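Local atomic coordinates of putative thioesterase (Novosphingobium aromaticivorans, PDB entry 3CJY), a protein that probably hydrolyses acyl-CoA thioesters with a pair of hotdog domains, and binds a calcium ion. Residues A[148-154]-A[165-171]. Residue numbers count along the deposited sequence, not the author numbering.
Sequences GIEVREA and RLWLRRK
An antiparallel beta hairpin in the C-terminal acyl-CoA thioesterase (hotdog) domain pairs strand 149-153 with residues 165-170 of strand 163-170, these short segments' axes 4.6 Å apart at 155°. Both are extended (phi -67° to -146°, psi 115° to 152°). Glu150-Arg169 and Arg152-Trp167, side chains on one face, are hydrogen-bonded pairs: Glu150 N to Arg169 O 2.8 Å, Arg169 N to Glu150 O 3.0 Å, and 2.9 Å for both Arg152 N to Trp167 O and Trp167 N to Arg152 O. Hydrogen bonds Lys171 N to Gly148 O (3.0 Å) and Ala154 N to Arg165 O (2.8 Å) extend the ladder. The non-hydrogen-bonded pairs, Ile149-Arg170, Val151-Leu168 and Glu153-Leu166, share the other face, where Val151 CG2 meets Leu168 CD2 (3.6 Å) and Phe184 of helix 178-185 packs against Ile149 and Leu168, as a hotdog sheet wraps its helix. Glu153 here salt-bridges Arg194. Past its strand, Ala154 points its CB at Trp167 CD1 (3.5 Å); Trp167 NE1 hydrogen-bonds to Pro125 O. Extended Glu150 (chi1 and chi2 t) centres a salt-bridge network: OE2 pairs with Arg152 NH2 (2.8 Å), OE1 with Arg169 NH2 (2.7 Å); a water donates to OE1 (2.8 Å) and accepts from Arg169 NE (2.6 Å).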
ATOM      1  N   GLY A 148      -3.108 -16.047 -21.050  1.00 15.72           N
ATOM      2  CA  GLY A 148      -2.464 -15.026 -21.858  1.00 14.84           C
ATOM      3  C   GLY A 148      -1.115 -14.560 -21.329  1.00 14.69           C
ATOM      4  O   GLY A 148      -0.508 -13.670 -21.901  1.00 14.12           O
ATOM      5  N   ILE A 149      -0.626 -15.208 -20.285  1.00 14.45           N
ATOM      6  CA  ILE A 149       0.632 -14.812 -19.696  1.00 14.68           C
ATOM      7  C   ILE A 149       1.599 -15.974 -19.701  1.00 14.46           C
ATOM      8  O   ILE A 149       1.239 -17.087 -19.328  1.00 15.62           O
ATOM      9  CB  ILE A 149       0.439 -14.372 -18.215  1.00 14.35           C
ATOM     10  CG1 ILE A 149      -0.684 -13.320 -18.086  1.00 14.80           C
ATOM     11  CG2 ILE A 149       1.757 -13.865 -17.653  1.00 13.41           C
ATOM     12  CD1 ILE A 149      -0.441 -12.030 -18.905  1.00 14.40           C
ATOM     13  N   GLU A 150       2.809 -15.713 -20.180  1.00 15.13           N
ATOM     14  CA  GLU A 150       3.875 -16.695 -20.143  1.00 14.87           C
ATOM     15  C   GLU A 150       4.604 -16.563 -18.790  1.00 15.79           C
ATOM     16  O   GLU A 150       5.067 -15.474 -18.424  1.00 15.16           O
ATOM     17  CB  GLU A 150       4.824 -16.530 -21.342  1.00 16.10           C
ATOM     18  CG  GLU A 150       5.886 -17.635 -21.407  1.00 18.84           C
ATOM     19  CD  GLU A 150       6.751 -17.537 -22.642  1.00 21.13           C
ATOM     20  OE1 GLU A 150       6.619 -16.531 -23.403  1.00 22.74           O
ATOM     21  OE2 GLU A 150       7.574 -18.460 -22.822  1.00 24.50           O
ATOM     22  N   VAL A 151       4.662 -17.656 -18.037  1.00 13.93           N
ATOM     23  CA  VAL A 151       5.251 -17.640 -16.688  1.00 13.30           C
ATOM     24  C   VAL A 151       6.389 -18.601 -16.529  1.00 14.23           C
ATOM     25  O   VAL A 151       6.269 -19.786 -16.860  1.00 13.05           O
ATOM     26  CB  VAL A 151       4.152 -17.970 -15.616  1.00 13.42           C
ATOM     27  CG1 VAL A 151       4.656 -17.857 -14.201  1.00 11.99           C
ATOM     28  CG2 VAL A 151       2.881 -17.106 -15.791  1.00 11.49           C
ATOM     29  N   ARG A 152       7.505 -18.086 -16.049  1.00 13.18           N
ATOM     30  CA  ARG A 152       8.646 -18.915 -15.760  1.00 13.47           C
ATOM     31  C   ARG A 152       9.098 -18.755 -14.306  1.00 13.98           C
ATOM     32  O   ARG A 152       8.910 -17.708 -13.676  1.00 13.55           O
ATOM     33  CB  ARG A 152       9.774 -18.581 -16.697  1.00 13.25           C
ATOM     34  CG  ARG A 152       9.387 -18.856 -18.151  1.00 14.61           C
ATOM     35  CD  ARG A 152      10.529 -18.552 -19.093  1.00 14.74           C
ATOM     36  NE  ARG A 152      10.108 -18.730 -20.495  1.00 14.50           N
ATOM     37  CZ  ARG A 152      10.872 -18.416 -21.524  1.00 15.33           C
ATOM     38  NH1 ARG A 152      12.102 -17.986 -21.336  1.00 16.27           N
ATOM     39  NH2 ARG A 152      10.409 -18.544 -22.749  1.00 16.95           N
ATOM     40  N   GLU A 153       9.702 -19.816 -13.788  1.00 14.66           N
ATOM     41  CA  GLU A 153      10.183 -19.824 -12.387  1.00 14.71           C
ATOM     42  C   GLU A 153      11.536 -19.143 -12.283  1.00 15.24           C
ATOM     43  O   GLU A 153      12.510 -19.630 -12.853  1.00 15.01           O
ATOM     44  CB  GLU A 153      10.367 -21.248 -11.881  1.00 14.65           C
ATOM     45  CG  GLU A 153       9.156 -22.117 -11.892  1.00 16.40           C
ATOM     46  CD  GLU A 153       8.122 -21.768 -10.820  1.00 21.72           C
ATOM     47  OE1 GLU A 153       8.446 -20.944  -9.930  1.00 19.87           O
ATOM     48  OE2 GLU A 153       6.993 -22.347 -10.860  1.00 20.09           O
ATOM     49  N   ALA A 154      11.626 -18.056 -11.512  1.00 14.84           N
ATOM     50  CA  ALA A 154      12.893 -17.334 -11.387  1.00 16.74           C
ATOM     51  C   ALA A 154      13.574 -17.540 -10.029  1.00 18.35           C
ATOM     52  O   ALA A 154      14.657 -17.016  -9.800  1.00 19.10           O
ATOM     53  CB  ALA A 154      12.662 -15.823 -11.611  1.00 16.33           C
ATOM     54  N   ARG A 165       9.450 -15.764  -6.889  1.00 12.64           N
ATOM     55  CA  ARG A 165       9.997 -14.945  -7.986  1.00 12.23           C
ATOM     56  C   ARG A 165       9.693 -15.587  -9.327  1.00 11.79           C
ATOM     57  O   ARG A 165      10.079 -16.714  -9.598  1.00 12.47           O
ATOM     58  CB  ARG A 165      11.481 -14.721  -7.810  1.00 12.89           C
ATOM     59  CG  ARG A 165      11.828 -13.978  -6.567  1.00 14.46           C
ATOM     60  CD  ARG A 165      13.289 -13.972  -6.213  1.00 16.34           C
ATOM     61  NE  ARG A 165      13.536 -12.925  -5.240  1.00 16.15           N
ATOM     62  CZ  ARG A 165      14.463 -12.967  -4.308  1.00 17.30           C
ATOM     63  NH1 ARG A 165      15.210 -14.047  -4.186  1.00 19.44           N
ATOM     64  NH2 ARG A 165      14.611 -11.940  -3.490  1.00 19.31           N
ATOM     65  N   LEU A 166       8.876 -14.886 -10.105  1.00 12.36           N
ATOM     66  CA  LEU A 166       8.435 -15.344 -11.420  1.00 12.61           C
ATOM     67  C   LEU A 166       8.816 -14.347 -12.520  1.00 12.92           C
ATOM     68  O   LEU A 166       8.736 -13.132 -12.318  1.00 13.96           O
ATOM     69  CB  LEU A 166       6.892 -15.463 -11.401  1.00 13.60           C
ATOM     70  CG  LEU A 166       6.292 -16.358 -10.341  1.00 13.92           C
ATOM     71  CD1 LEU A 166       4.743 -16.234 -10.471  1.00 12.73           C
ATOM     72  CD2 LEU A 166       6.690 -17.761 -10.559  1.00 14.42           C
ATOM     73  N   TRP A 167       9.200 -14.870 -13.679  1.00 11.63           N
ATOM     74  CA  TRP A 167       9.304 -14.074 -14.882  1.00 11.70           C
ATOM     75  C   TRP A 167       7.923 -14.146 -15.553  1.00 11.99           C
ATOM     76  O   TRP A 167       7.368 -15.233 -15.801  1.00 11.75           O
ATOM     77  CB  TRP A 167      10.379 -14.578 -15.852  1.00 12.61           C
ATOM     78  CG  TRP A 167      11.776 -14.276 -15.481  1.00 11.63           C
ATOM     79  CD1 TRP A 167      12.714 -15.165 -15.064  1.00 12.20           C
ATOM     80  CD2 TRP A 167      12.410 -13.001 -15.496  1.00 11.11           C
ATOM     81  NE1 TRP A 167      13.902 -14.533 -14.851  1.00 13.48           N
ATOM     82  CE2 TRP A 167      13.744 -13.193 -15.066  1.00  8.61           C
ATOM     83  CE3 TRP A 167      12.000 -11.723 -15.809  1.00 12.46           C
ATOM     84  CZ2 TRP A 167      14.670 -12.135 -15.000  1.00 12.90           C
ATOM     85  CZ3 TRP A 167      12.914 -10.677 -15.728  1.00 14.24           C
ATOM     86  CH2 TRP A 167      14.220 -10.890 -15.337  1.00 11.20           C
ATOM     87  N   LEU A 168       7.385 -12.983 -15.877  1.00 12.24           N
ATOM     88  CA  LEU A 168       6.075 -12.865 -16.517  1.00 12.54           C
ATOM     89  C   LEU A 168       6.159 -12.091 -17.813  1.00 12.71           C
ATOM     90  O   LEU A 168       6.854 -11.112 -17.908  1.00 11.34           O
ATOM     91  CB  LEU A 168       5.074 -12.126 -15.613  1.00 12.87           C
ATOM     92  CG  LEU A 168       4.868 -12.711 -14.223  1.00 13.68           C
ATOM     93  CD1 LEU A 168       3.945 -11.738 -13.428  1.00 14.97           C
ATOM     94  CD2 LEU A 168       4.332 -14.136 -14.263  1.00 14.28           C
ATOM     95  N   ARG A 169       5.445 -12.563 -18.819  1.00 14.22           N
ATOM     96  CA  ARG A 169       5.433 -11.870 -20.091  1.00 14.51           C
ATOM     97  C   ARG A 169       4.068 -12.020 -20.737  1.00 14.93           C
ATOM     98  O   ARG A 169       3.561 -13.163 -20.884  1.00 15.64           O
ATOM     99  CB  ARG A 169       6.504 -12.416 -21.029  1.00 15.16           C
ATOM    100  CG  ARG A 169       6.527 -11.597 -22.332  1.00 18.30           C
ATOM    101  CD  ARG A 169       7.629 -12.005 -23.259  1.00 21.75           C
ATOM    102  NE  ARG A 169       7.584 -13.392 -23.712  1.00 23.92           N
ATOM    103  CZ  ARG A 169       8.559 -13.924 -24.463  1.00 27.87           C
ATOM    104  NH1 ARG A 169       9.587 -13.171 -24.828  1.00 29.98           N
ATOM    105  NH2 ARG A 169       8.526 -15.200 -24.853  1.00 28.76           N
ATOM    106  N   ARG A 170       3.480 -10.889 -21.099  1.00 14.94           N
ATOM    107  CA  ARG A 170       2.204 -10.898 -21.846  1.00 15.14           C
ATOM    108  C   ARG A 170       2.425 -11.473 -23.235  1.00 14.97           C
ATOM    109  O   ARG A 170       3.300 -11.009 -24.012  1.00 14.88           O
ATOM    110  CB  ARG A 170       1.580  -9.512 -21.960  1.00 16.08           C
ATOM    111  CG  ARG A 170       0.935  -9.069 -20.666  1.00 18.15           C
ATOM    112  CD  ARG A 170       0.485  -7.703 -20.697  1.00 21.58           C
ATOM    113  NE  ARG A 170      -0.560  -7.540 -21.665  1.00 20.57           N
ATOM    114  CZ  ARG A 170      -1.450  -6.555 -21.601  1.00 23.14           C
ATOM    115  NH1 ARG A 170      -1.415  -5.693 -20.590  1.00 23.97           N
ATOM    116  NH2 ARG A 170      -2.396  -6.463 -22.520  1.00 23.36           N
ATOM    117  N   LYS A 171       1.625 -12.477 -23.565  1.00 14.97           N
ATOM    118  CA  LYS A 171       1.726 -13.101 -24.879  1.00 15.59           C
ATOM    119  C   LYS A 171       1.305 -12.140 -25.993  1.00 15.83           C
ATOM    120  O   LYS A 171       1.667 -12.337 -27.143  1.00 16.49           O
ATOM    121  CB  LYS A 171       0.908 -14.404 -24.932  1.00 15.76           C
ATOM    122  CG  LYS A 171       1.543 -15.552 -24.066  1.00 15.61           C
ATOM    123  CD  LYS A 171       0.701 -16.835 -24.080  1.00 17.01           C
ATOM    124  CE  LYS A 171       1.104 -17.799 -22.987  1.00 19.93           C
ATOM    125  NZ  LYS A 171       0.281 -19.059 -23.096  1.00 22.10           N
TER
HETATM  126  O   HOH W   1       5.175 -14.272 -24.192  1.00 44.01           O
HETATM  127  O   HOH W   2      10.734 -20.026  -8.853  1.00 19.50           O